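Local coordinates for protein TetR family transcriptional regulator (Chloroflexus aurantiacus, PDB 3NRG) that probably acts as a DNA-binding transcription factor of the TetR family, recognising regulatory DNA through a helix-turn-helix motif, at residues N29-V34 against D118-P123; D59-L64 against A109-K114; Q144-G149 against L155-A160; A161-V166 against R212-R217. All blocks are in the same frame, centred on the assembly; numbering follows the deposited sequence. Where two conformers were deposited one is given.

Contact 1. Residues N29-V34 against D118-P123; sequences NDYDSV and DDVPLP
Y31 and P121 illustrate how two loops without regular structure can meet mainly through one aromatic ring face. The proline ring approaches the tyrosine from the opposite direction and sets its CD atom over the middle of the aromatic face, 3.5 Å from the centroid of the Y31 ring and only 9° off the ring normal. This geometry is that of a CH-pi contact. The neighbouring P121 CG lies further out along the ring, 3.4 Å from Y31 CZ and close to the hydroxyl as well, so the proline spreads from the ring centre towards its phenolic end. With CG of Y31 anti to its own amide nitrogen (chi1 -175°), the aromatic ring is carried across to the 118-123 loop. V120 meets the base of the same side chain, V120 CG1 lying 3.8 Å from Y31 CB. At the other end of the contact the carboxylates of D30 and D118 approach with their planes 79° apart; because D30 was modelled in two conformers, this pairing of like charges is doubtful. Around these residues, K57 makes a cation-pi contact with Y31 and also donates a hydrogen bond to its carbonyl oxygen, while Y61 meets Y31 edge-to-face. The contact thus joins the loop ahead of helix 36-43, a helix of the predicted helix-turn-helix, to the loop leading into helix 124-147. No hydrogen bond crosses between the two loops, so between these two segments the attachment is probably one of van der Waals packing and CH-pi contact.

Contact 2. Residues D59-L64 against A109-K114; sequences DCYLYL and AQIAYK
L64 on helix 57-78 and I111 on helix 106-114 mark the nearest backbone approach of these two helical segments, with their CA atoms 7.9 Å apart. The space between them is filled mainly by the isoleucine, whose two branches serve different partners. I111 CG2 meets Y61 at the ring atom CE1, 3.9 Å away, in an oblique approach that is neither over the face nor at the edge. The longer branch, drawn out by a chi2 of 161°, carries I111 CD1 towards L64 CD1 at a looser 4.5 Å. Y61 and I111 run past one another in opposite directions, and the phenol end of the tyrosine lies near the backbone of the other helix: Y61 OH is 3.8 Å from I111 O, a van der Waals approach and not a hydrogen bond. All three residues are buried; the side-chain contacts are apolar, and no hydrogen bond crosses. The contact binds a helix of the N-terminal TetR region to one of the C-terminal region. Helix 12-28 completes the surroundings, setting F26 against L64 and L23 against I111, while A115 and V120 from the loop after helix 106-114 pack on Y61.

Contact 3. Residues Q144-G149 against L155-A160; sequences QGIADG and LDADTA
I146 supplies the whole of its side of this contact through one methyl group, CD1. That atom touches the backbone of the opposite segment first, lying 3.5 Å from L155 O, and then two side chains: L155 CB at 4.2 Å and A157 CB at 4.4 Å. The isoleucine and leucine side chains cross at about a right angle, and it is the leucine's CB that meets the methyl. In I146 the CG1 branch stands anti to the carbonyl carbon (chi1 -63°) and is extended beyond, which brings CD1 forward to the other segment. The setting is a helical hairpin: helix 124-147 ends just past I146, a short connection follows, and helix 157-179 turns back alongside. Each end is fixed by its own bonds. On the incoming side D156 is the N-cap of the second helix; its OD2 accepts from T159 N at 2.9 Å through the anti lone pair, and from T159 OG1 at 2.7 Å from above the carboxylate plane. On the outgoing side the amide of G149 bonds to I146 O, the glycine having positive phi. Further out, S150 OG is hydrogen-bonded to both G145 O and D148 OD1, and V142 of the first helix lies against L155 and A160.

Contact 4. Residues A161-V166 against R212-R217; sequences AFVLNV and RGMRRR
V163 and L164, adjacent on helix 157-179, receive a single side chain from the end of helix 196-214, and the path of segment 212-217 explains how it arrives. R212 and G213 form part of the last turn of that helix and lead the chain up to M214, present here as selenomethionine. M214 closes the helix and points its side chain at the other segment. Its CG is anti to the carbonyl carbon (chi1 -61°), and from there the chain is fully extended, with chi2 at 179°, so that the terminal methyl is delivered at full reach. This length matters because the backbones stay well apart: the nearest CA atoms, those of V163 and M214, are separated by 10.6 Å. The methyl meets both neighbours from its end, with M214 CE 4.1 Å from L164 CG and 4.3 Å from V163 CB, while the leucine and selenomethionine side chains run at a slant to each other. One long apolar side chain thus spans the gap between helix 157-179 and helix 196-214 in the all-helical C-terminal region of a TetR-type regulator. F88 of helix 87-104 also packs on M214, and L210, F138 and L91 gather round L164. After M214 the chain leaves the helix. R215 makes no contact with 161-166; its NH2 forms salt bridges with D86 and E211. R216, though poorly ordered, has its backbone hydrogen-bonded to S150.

How the contacts relate
Contacts 1 and 2 join the N-terminal TetR region to the C-terminal one, and contact 2 is nested within the loop that contact 1 closes. Their centres are 9 Å apart, and they touch at several points, among them V120 against Y61. Contact 1 lies at the surface and relies on a proline against an aromatic face; contact 2 is buried and helical. Contacts 3 and 4 form a second pair, also 9 Å apart, sharing helix 157-179 some 30 Å or more from the first two, centre to centre. Contact 3, a surface hairpin, crosses by van der Waals contact, its capping bonds lying inside one segment; contact 4 is buried and apolar. G149 O and R216 NH1 probably link them.

Contact 1. Residues N29-V34 against D118-P123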
loop_
_atom_site.group_PDB
_atom_site.type_symbol
_atom_site.label_atom_id
_atom_site.label_comp_id
_atom_site.label_asym_id
_atom_site.label_seq_id
_atom_site.Cartn_x
_atom_site.Cartn_y
_atom_site.Cartn_z
ATOM N N ASN A 29 13.675 -7.346 1.951
ATOM C CA ASN A 29 14.977 -6.741 1.652
ATOM C C ASN A 29 14.856 -5.464 0.820
ATOM O O ASN A 29 13.901 -5.310 0.051
ATOM C CB ASN A 29 15.882 -7.748 0.910
ATOM C CG ASN A 29 16.135 -9.024 1.661
ATOM O OD1 ASN A 29 17.011 -9.100 2.526
ATOM N ND2 ASN A 29 15.395 -10.067 1.321
ATOM N N ASP A 30 15.857 -4.561 0.952
ATOM C CA ASP A 30 15.953 -3.329 0.159
ATOM C C ASP A 30 16.311 -3.703 -1.281
ATOM O O ASP A 30 16.959 -4.728 -1.496
ATOM C CB ASP A 30 17.036 -2.393 0.758
ATOM C CG ASP A 30 17.400 -1.195 -0.113
ATOM O OD1 ASP A 30 16.521 -0.342 -0.343
ATOM O OD2 ASP A 30 18.563 -1.121 -0.563
ATOM N N TYR A 31 15.893 -2.882 -2.270
ATOM C CA TYR A 31 16.170 -3.145 -3.694
ATOM C C TYR A 31 17.628 -3.586 -3.979
ATOM O O TYR A 31 17.841 -4.562 -4.701
ATOM C CB TYR A 31 15.772 -1.938 -4.573
ATOM C CG TYR A 31 15.916 -2.211 -6.054
ATOM C CD1 TYR A 31 14.892 -2.820 -6.774
ATOM C CD2 TYR A 31 17.098 -1.910 -6.727
ATOM C CE1 TYR A 31 15.041 -3.125 -8.125
ATOM C CE2 TYR A 31 17.255 -2.207 -8.078
ATOM C CZ TYR A 31 16.229 -2.827 -8.770
ATOM O OH TYR A 31 16.377 -3.100 -10.105
ATOM N N ASP A 32 18.622 -2.864 -3.414
ATOM C CA ASP A 32 20.046 -3.162 -3.617
ATOM C C ASP A 32 20.491 -4.448 -2.893
ATOM O O ASP A 32 21.489 -5.056 -3.286
ATOM C CB ASP A 32 20.915 -1.969 -3.186
ATOM N N SER A 33 19.747 -4.862 -1.844
ATOM C CA SER A 33 20.062 -6.065 -1.060
ATOM C C SER A 33 19.321 -7.332 -1.584
ATOM O O SER A 33 19.513 -8.425 -1.037
ATOM C CB SER A 33 19.746 -5.831 0.417
ATOM O OG SER A 33 20.151 -6.927 1.221
ATOM N N VAL A 34 18.501 -7.181 -2.654
ATOM C CA VAL A 34 17.759 -8.295 -3.261
ATOM C C VAL A 34 18.727 -9.257 -3.970
ATOM O O VAL A 34 19.554 -8.819 -4.780
ATOM C CB VAL A 34 16.628 -7.787 -4.207
ATOM C CG1 VAL A 34 16.053 -8.922 -5.057
ATOM C CG2 VAL A 34 15.519 -7.093 -3.411
ATOM N N ASP A 118 13.113 4.302 -0.212
ATOM C CA ASP A 118 14.281 3.671 -0.826
ATOM C C ASP A 118 14.562 4.140 -2.261
ATOM O O ASP A 118 13.634 4.504 -2.989
ATOM C CB ASP A 118 14.162 2.133 -0.763
ATOM C CG ASP A 118 14.146 1.558 0.656
ATOM O OD1 ASP A 118 14.275 2.350 1.627
ATOM O OD2 ASP A 118 14.005 0.320 0.794
ATOM N N ASP A 119 15.856 4.115 -2.668
ATOM C CA ASP A 119 16.273 4.484 -4.026
ATOM C C ASP A 119 15.944 3.332 -4.970
ATOM O O ASP A 119 16.757 2.419 -5.156
ATOM C CB ASP A 119 17.786 4.831 -4.070
ATOM C CG ASP A 119 18.272 5.432 -5.393
ATOM O OD1 ASP A 119 17.882 4.909 -6.468
ATOM O OD2 ASP A 119 19.116 6.355 -5.351
ATOM N N VAL A 120 14.730 3.349 -5.527
ATOM C CA VAL A 120 14.256 2.293 -6.419
ATOM C C VAL A 120 14.161 2.782 -7.876
ATOM O O VAL A 120 13.884 3.960 -8.111
ATOM C CB VAL A 120 12.932 1.650 -5.917
ATOM C CG1 VAL A 120 13.162 0.861 -4.627
ATOM C CG2 VAL A 120 11.835 2.699 -5.730
ATOM N N PRO A 121 14.441 1.911 -8.873
ATOM C CA PRO A 121 14.407 2.373 -10.263
ATOM C C PRO A 121 13.017 2.293 -10.881
ATOM O O PRO A 121 12.670 1.295 -11.514
ATOM C CB PRO A 121 15.415 1.461 -10.961
ATOM C CG PRO A 121 15.430 0.204 -10.139
ATOM C CD PRO A 121 14.829 0.488 -8.786
ATOM N N LEU A 122 12.221 3.348 -10.694
ATOM C CA LEU A 122 10.878 3.428 -11.254
ATOM C C LEU A 122 10.787 4.580 -12.255
ATOM O O LEU A 122 11.453 5.604 -12.069
ATOM C CB LEU A 122 9.828 3.611 -10.135
ATOM C CG LEU A 122 9.556 2.385 -9.248
ATOM C CD1 LEU A 122 8.752 2.771 -8.034
ATOM C CD2 LEU A 122 8.840 1.264 -10.031
ATOM N N PRO A 123 9.952 4.456 -13.320
ATOM C CA PRO A 123 9.826 5.566 -14.279
ATOM C C PRO A 123 9.222 6.813 -13.636
ATOM O O PRO A 123 8.535 6.709 -12.613
ATOM C CB PRO A 123 8.905 4.995 -15.371
ATOM C CG PRO A 123 8.892 3.517 -15.153
ATOM C CD PRO A 123 9.089 3.318 -13.696
#

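Contact 2. Residues D59-L64 against A109-K114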
loop_
_atom_site.group_PDB
_atom_site.type_symbol
_atom_site.label_atom_id
_atom_site.label_comp_id
_atom_site.label_asym_id
_atom_site.label_seq_id
_atom_site.Cartn_x
_atom_site.Cartn_y
_atom_site.Cartn_z
ATOM N N ASP A 59 12.911 -4.861 -14.229
ATOM C CA ASP A 59 11.655 -5.325 -14.831
ATOM C C ASP A 59 10.812 -6.116 -13.841
ATOM O O ASP A 59 9.581 -5.975 -13.828
ATOM C CB ASP A 59 11.926 -6.155 -16.098
ATOM C CG ASP A 59 12.435 -5.348 -17.284
ATOM O OD1 ASP A 59 12.646 -4.119 -17.126
ATOM O OD2 ASP A 59 12.612 -5.940 -18.371
ATOM N N CYS A 60 11.474 -6.923 -12.981
ATOM C CA CYS A 60 10.796 -7.711 -11.949
ATOM C C CYS A 60 10.174 -6.801 -10.884
ATOM O O CYS A 60 9.028 -7.013 -10.494
ATOM C CB CYS A 60 11.750 -8.729 -11.333
ATOM S SG CYS A 60 10.956 -9.900 -10.208
ATOM N N TYR A 61 10.915 -5.762 -10.453
ATOM C CA TYR A 61 10.435 -4.790 -9.472
ATOM C C TYR A 61 9.238 -3.987 -10.004
ATOM O O TYR A 61 8.282 -3.752 -9.262
ATOM C CB TYR A 61 11.568 -3.848 -9.041
ATOM C CG TYR A 61 11.151 -2.868 -7.965
ATOM C CD1 TYR A 61 11.025 -3.271 -6.639
ATOM C CD2 TYR A 61 10.883 -1.536 -8.273
ATOM C CE1 TYR A 61 10.629 -2.378 -5.647
ATOM C CE2 TYR A 61 10.494 -0.631 -7.288
ATOM C CZ TYR A 61 10.364 -1.058 -5.974
ATOM O OH TYR A 61 9.978 -0.179 -4.992
ATOM N N LEU A 62 9.294 -3.568 -11.285
ATOM C CA LEU A 62 8.209 -2.828 -11.937
ATOM C C LEU A 62 6.936 -3.665 -11.999
ATOM O O LEU A 62 5.843 -3.133 -11.786
ATOM C CB LEU A 62 8.621 -2.399 -13.355
ATOM C CG LEU A 62 9.070 -0.947 -13.520
ATOM C CD1 LEU A 62 10.452 -0.719 -12.913
ATOM C CD2 LEU A 62 9.093 -0.554 -14.980
ATOM N N TYR A 63 7.076 -4.979 -12.292
ATOM C CA TYR A 63 5.950 -5.916 -12.348
ATOM C C TYR A 63 5.261 -6.019 -10.972
ATOM O O TYR A 63 4.032 -5.994 -10.896
ATOM C CB TYR A 63 6.432 -7.304 -12.835
ATOM C CG TYR A 63 5.413 -8.414 -12.669
ATOM C CD1 TYR A 63 4.335 -8.535 -13.543
ATOM C CD2 TYR A 63 5.556 -9.377 -11.675
ATOM C CE1 TYR A 63 3.399 -9.560 -13.402
ATOM C CE2 TYR A 63 4.625 -10.405 -11.522
ATOM C CZ TYR A 63 3.551 -10.497 -12.394
ATOM O OH TYR A 63 2.639 -11.515 -12.258
ATOM N N LEU A 64 6.059 -6.101 -9.895
ATOM C CA LEU A 64 5.547 -6.197 -8.533
ATOM C C LEU A 64 4.861 -4.895 -8.080
ATOM O O LEU A 64 3.847 -4.951 -7.377
ATOM C CB LEU A 64 6.672 -6.584 -7.560
ATOM C CG LEU A 64 7.330 -7.952 -7.792
ATOM C CD1 LEU A 64 8.535 -8.100 -6.952
ATOM C CD2 LEU A 64 6.361 -9.095 -7.520
ATOM N N ALA A 109 1.943 -4.406 -0.161
ATOM C CA ALA A 109 1.873 -3.134 0.562
ATOM C C ALA A 109 3.244 -2.694 1.060
ATOM O O ALA A 109 3.568 -1.505 0.980
ATOM C CB ALA A 109 0.911 -3.251 1.731
ATOM N N GLN A 110 4.059 -3.656 1.567
ATOM C CA GLN A 110 5.403 -3.379 2.083
ATOM C C GLN A 110 6.350 -2.938 0.956
ATOM O O GLN A 110 7.145 -2.015 1.151
ATOM C CB GLN A 110 5.959 -4.604 2.845
ATOM C CG GLN A 110 7.337 -4.386 3.510
ATOM C CD GLN A 110 7.358 -3.278 4.552
ATOM O OE1 GLN A 110 8.339 -2.545 4.681
ATOM N NE2 GLN A 110 6.293 -3.159 5.346
ATOM N N ILE A 111 6.228 -3.565 -0.236
ATOM C CA ILE A 111 7.030 -3.197 -1.413
ATOM C C ILE A 111 6.678 -1.753 -1.864
ATOM O O ILE A 111 7.577 -0.948 -2.115
ATOM C CB ILE A 111 6.855 -4.246 -2.560
ATOM C CG1 ILE A 111 7.430 -5.623 -2.139
ATOM C CG2 ILE A 111 7.499 -3.753 -3.868
ATOM C CD1 ILE A 111 6.909 -6.816 -2.963
ATOM N N ALA A 112 5.373 -1.422 -1.894
ATOM C CA ALA A 112 4.893 -0.083 -2.256
ATOM C C ALA A 112 5.294 0.959 -1.193
ATOM O O ALA A 112 5.586 2.109 -1.537
ATOM C CB ALA A 112 3.381 -0.101 -2.432
ATOM N N TYR A 113 5.322 0.544 0.097
ATOM C CA TYR A 113 5.706 1.408 1.213
ATOM C C TYR A 113 7.193 1.764 1.149
ATOM O O TYR A 113 7.550 2.924 1.381
ATOM C CB TYR A 113 5.366 0.736 2.557
ATOM C CG TYR A 113 5.782 1.537 3.776
ATOM C CD1 TYR A 113 5.016 2.608 4.227
ATOM C CD2 TYR A 113 6.894 1.170 4.531
ATOM C CE1 TYR A 113 5.388 3.341 5.356
ATOM C CE2 TYR A 113 7.272 1.889 5.665
ATOM C CZ TYR A 113 6.514 2.972 6.077
ATOM O OH TYR A 113 6.880 3.676 7.196
ATOM N N LYS A 114 8.068 0.761 0.837
ATOM C CA LYS A 114 9.512 0.988 0.746
ATOM C C LYS A 114 9.864 1.928 -0.417
ATOM O O LYS A 114 10.829 2.678 -0.321
ATOM C CB LYS A 114 10.273 -0.344 0.618
ATOM C CG LYS A 114 10.464 -1.082 1.940
ATOM C CD LYS A 114 11.425 -2.260 1.780
ATOM C CE LYS A 114 11.821 -2.856 3.106
ATOM N NZ LYS A 114 12.868 -3.888 2.952
#

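Contact 3. Residues Q144-G149 against L155-A160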
loop_
_atom_site.group_PDB
_atom_site.type_symbol
_atom_site.label_atom_id
_atom_site.label_comp_id
_atom_site.label_asym_id
_atom_site.label_seq_id
_atom_site.Cartn_x
_atom_site.Cartn_y
_atom_site.Cartn_z
ATOM N N GLN A 144 -11.821 21.468 -1.566
ATOM C CA GLN A 144 -13.274 21.335 -1.725
ATOM C C GLN A 144 -14.005 21.698 -0.426
ATOM O O GLN A 144 -14.982 22.444 -0.462
ATOM C CB GLN A 144 -13.646 19.909 -2.171
ATOM C CG GLN A 144 -13.477 19.670 -3.673
ATOM C CD GLN A 144 -13.772 18.239 -4.082
ATOM O OE1 GLN A 144 -14.419 17.469 -3.362
ATOM N NE2 GLN A 144 -13.312 17.860 -5.258
ATOM N N GLY A 145 -13.492 21.200 0.705
ATOM C CA GLY A 145 -14.050 21.447 2.037
ATOM C C GLY A 145 -13.979 22.895 2.480
ATOM O O GLY A 145 -14.882 23.374 3.169
ATOM N N ILE A 146 -12.899 23.609 2.099
ATOM C CA ILE A 146 -12.750 25.042 2.400
ATOM C C ILE A 146 -13.751 25.839 1.547
ATOM O O ILE A 146 -14.404 26.753 2.056
ATOM C CB ILE A 146 -11.275 25.523 2.171
ATOM C CG1 ILE A 146 -10.296 24.804 3.125
ATOM C CG2 ILE A 146 -11.157 27.059 2.309
ATOM C CD1 ILE A 146 -8.823 24.871 2.691
ATOM N N ALA A 147 -13.893 25.457 0.255
ATOM C CA ALA A 147 -14.799 26.107 -0.697
ATOM C C ALA A 147 -16.269 26.024 -0.264
ATOM O O ALA A 147 -16.989 27.011 -0.382
ATOM C CB ALA A 147 -14.626 25.500 -2.081
ATOM N N ASP A 148 -16.711 24.852 0.255
ATOM C CA ASP A 148 -18.104 24.670 0.685
ATOM C C ASP A 148 -18.381 25.107 2.140
ATOM O O ASP A 148 -19.483 24.891 2.653
ATOM C CB ASP A 148 -18.609 23.237 0.398
ATOM C CG ASP A 148 -17.805 22.130 1.047
ATOM O OD1 ASP A 148 -17.532 22.229 2.258
ATOM O OD2 ASP A 148 -17.550 21.113 0.371
ATOM N N GLY A 149 -17.393 25.742 2.768
ATOM C CA GLY A 149 -17.526 26.315 4.105
ATOM C C GLY A 149 -17.550 25.329 5.258
ATOM O O GLY A 149 -17.816 25.725 6.395
ATOM N N LEU A 155 -7.455 27.779 6.685
ATOM C CA LEU A 155 -6.695 26.528 6.602
ATOM C C LEU A 155 -5.846 26.439 5.331
ATOM O O LEU A 155 -6.339 26.722 4.235
ATOM C CB LEU A 155 -7.655 25.321 6.695
ATOM C CG LEU A 155 -7.020 23.927 6.859
ATOM C CD1 LEU A 155 -6.366 23.774 8.213
ATOM C CD2 LEU A 155 -8.056 22.842 6.674
ATOM N N ASP A 156 -4.560 26.062 5.482
ATOM C CA ASP A 156 -3.672 25.855 4.346
ATOM C C ASP A 156 -3.866 24.430 3.838
ATOM O O ASP A 156 -3.626 23.474 4.584
ATOM C CB ASP A 156 -2.211 26.097 4.746
ATOM C CG ASP A 156 -1.244 25.988 3.582
ATOM O OD1 ASP A 156 -1.093 26.983 2.842
ATOM O OD2 ASP A 156 -0.640 24.909 3.412
ATOM N N ALA A 157 -4.383 24.287 2.596
ATOM C CA ALA A 157 -4.699 22.986 1.989
ATOM C C ALA A 157 -3.488 22.066 1.906
ATOM O O ALA A 157 -3.611 20.871 2.189
ATOM C CB ALA A 157 -5.306 23.182 0.610
ATOM N N ASP A 158 -2.316 22.616 1.529
ATOM C CA ASP A 158 -1.073 21.850 1.422
ATOM C C ASP A 158 -0.669 21.250 2.788
ATOM O O ASP A 158 -0.327 20.063 2.866
ATOM C CB ASP A 158 0.051 22.731 0.857
ATOM C CG ASP A 158 1.328 21.976 0.562
ATOM O OD1 ASP A 158 2.052 21.644 1.520
ATOM O OD2 ASP A 158 1.630 21.764 -0.632
ATOM N N THR A 159 -0.747 22.067 3.857
ATOM C CA THR A 159 -0.411 21.657 5.222
ATOM C C THR A 159 -1.369 20.560 5.721
ATOM O O THR A 159 -0.919 19.557 6.276
ATOM C CB THR A 159 -0.380 22.891 6.148
ATOM O OG1 THR A 159 0.529 23.853 5.612
ATOM C CG2 THR A 159 0.024 22.545 7.560
ATOM N N ALA A 160 -2.692 20.751 5.507
ATOM C CA ALA A 160 -3.711 19.772 5.903
ATOM C C ALA A 160 -3.531 18.449 5.135
ATOM O O ALA A 160 -3.703 17.376 5.719
ATOM C CB ALA A 160 -5.102 20.336 5.661
#

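Contact 4. Residues A161-V166 against R212-R217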
loop_
_atom_site.group_PDB
_atom_site.type_symbol
_atom_site.label_atom_id
_atom_site.label_comp_id
_atom_site.label_asym_id
_atom_site.label_seq_id
_atom_site.Cartn_x
_atom_site.Cartn_y
_atom_site.Cartn_z
ATOM N N ALA A 161 -3.151 18.530 3.826
ATOM C CA ALA A 161 -2.895 17.353 2.991
ATOM C C ALA A 161 -1.674 16.595 3.501
ATOM O O ALA A 161 -1.679 15.364 3.510
ATOM C CB ALA A 161 -2.687 17.768 1.551
ATOM N N PHE A 162 -0.636 17.332 3.964
ATOM C CA PHE A 162 0.567 16.735 4.542
ATOM C C PHE A 162 0.217 15.898 5.776
ATOM O O PHE A 162 0.664 14.758 5.888
ATOM C CB PHE A 162 1.608 17.825 4.891
ATOM C CG PHE A 162 2.626 17.394 5.923
ATOM C CD1 PHE A 162 3.675 16.543 5.580
ATOM C CD2 PHE A 162 2.509 17.795 7.250
ATOM C CE1 PHE A 162 4.585 16.111 6.542
ATOM C CE2 PHE A 162 3.415 17.353 8.212
ATOM C CZ PHE A 162 4.444 16.509 7.854
ATOM N N VAL A 163 -0.584 16.466 6.696
ATOM C CA VAL A 163 -1.019 15.792 7.933
ATOM C C VAL A 163 -1.844 14.535 7.615
ATOM O O VAL A 163 -1.600 13.485 8.200
ATOM C CB VAL A 163 -1.777 16.770 8.894
ATOM C CG1 VAL A 163 -2.288 16.045 10.136
ATOM C CG2 VAL A 163 -0.889 17.946 9.287
ATOM N N LEU A 164 -2.793 14.636 6.665
ATOM C CA LEU A 164 -3.619 13.492 6.254
ATOM C C LEU A 164 -2.759 12.391 5.614
ATOM O O LEU A 164 -2.876 11.221 5.992
ATOM C CB LEU A 164 -4.724 13.935 5.281
ATOM C CG LEU A 164 -5.842 14.822 5.865
ATOM C CD1 LEU A 164 -6.607 15.517 4.766
ATOM C CD2 LEU A 164 -6.792 14.017 6.725
ATOM N N ASN A 165 -1.852 12.776 4.691
ATOM C CA ASN A 165 -0.974 11.832 3.993
ATOM C C ASN A 165 -0.065 11.039 4.939
ATOM O O ASN A 165 0.026 9.824 4.796
ATOM C CB ASN A 165 -0.155 12.538 2.908
ATOM C CG ASN A 165 0.632 11.589 2.032
ATOM O OD1 ASN A 165 0.072 10.743 1.318
ATOM N ND2 ASN A 165 1.948 11.718 2.059
ATOM N N VAL A 166 0.590 11.709 5.914
ATOM C CA VAL A 166 1.488 11.014 6.862
ATOM C C VAL A 166 0.738 10.067 7.798
ATOM O O VAL A 166 1.240 8.992 8.107
ATOM C CB VAL A 166 2.467 11.959 7.622
ATOM C CG1 VAL A 166 3.415 12.659 6.652
ATOM C CG2 VAL A 166 1.719 12.977 8.493
ATOM N N ARG A 212 -11.783 17.686 14.545
ATOM C CA ARG A 212 -11.759 18.839 15.458
ATOM C C ARG A 212 -10.723 19.879 15.016
ATOM O O ARG A 212 -10.948 21.081 15.165
ATOM C CB ARG A 212 -11.481 18.401 16.905
ATOM C CG ARG A 212 -12.609 17.612 17.551
ATOM C CD ARG A 212 -12.381 17.427 19.044
ATOM N NE ARG A 212 -11.171 16.650 19.329
ATOM C CZ ARG A 212 -11.165 15.341 19.565
ATOM N NH1 ARG A 212 -12.302 14.655 19.566
ATOM N NH2 ARG A 212 -10.023 14.710 19.811
ATOM N N GLY A 213 -9.610 19.403 14.470
ATOM C CA GLY A 213 -8.524 20.265 14.026
ATOM C C GLY A 213 -8.786 21.020 12.737
ATOM O O GLY A 213 -8.221 22.097 12.531
HETATM N N MSE A 214 -9.639 20.462 11.847
HETATM C CA MSE A 214 -9.872 21.054 10.517
HETATM C C MSE A 214 -11.275 21.613 10.289
HETATM O O MSE A 214 -11.421 22.567 9.517
HETATM C CB MSE A 214 -9.522 20.055 9.408
HETATM C CG MSE A 214 -8.086 19.636 9.420
HETATM SE SE MSE A 214 -7.696 18.353 8.049
HETATM C CE MSE A 214 -5.939 17.835 8.657
ATOM N N ARG A 215 -12.318 20.973 10.868
ATOM C CA ARG A 215 -13.704 21.415 10.650
ATOM C C ARG A 215 -13.977 22.782 11.272
ATOM O O ARG A 215 -13.444 23.093 12.338
ATOM C CB ARG A 215 -14.713 20.375 11.163
ATOM C CG ARG A 215 -16.121 20.586 10.610
ATOM C CD ARG A 215 -17.162 19.773 11.345
ATOM N NE ARG A 215 -17.094 18.354 11.001
ATOM C CZ ARG A 215 -17.715 17.809 9.959
ATOM N NH1 ARG A 215 -18.426 18.568 9.130
ATOM N NH2 ARG A 215 -17.620 16.508 9.729
ATOM N N ARG A 216 -14.818 23.601 10.586
ATOM C CA ARG A 216 -15.217 24.954 11.001
ATOM C C ARG A 216 -15.943 24.923 12.347
ATOM O O ARG A 216 -16.740 24.012 12.601
ATOM C CB ARG A 216 -16.127 25.586 9.928
ATOM C CG ARG A 216 -16.133 27.107 9.924
ATOM C CD ARG A 216 -17.252 27.641 9.054
ATOM N NE ARG A 216 -17.065 29.053 8.719
ATOM C CZ ARG A 216 -16.611 29.484 7.544
ATOM N NH1 ARG A 216 -16.313 28.618 6.582
ATOM N NH2 ARG A 216 -16.470 30.782 7.317
ATOM N N ARG A 217 -15.675 25.931 13.203
ATOM C CA ARG A 217 -16.295 26.053 14.527
ATOM C C ARG A 217 -17.740 26.544 14.414
ATOM O O ARG A 217 -17.977 27.561 13.719
ATOM C CB ARG A 217 -15.469 26.992 15.427
ATOM O OXT ARG A 217 -18.635 25.886 14.988
#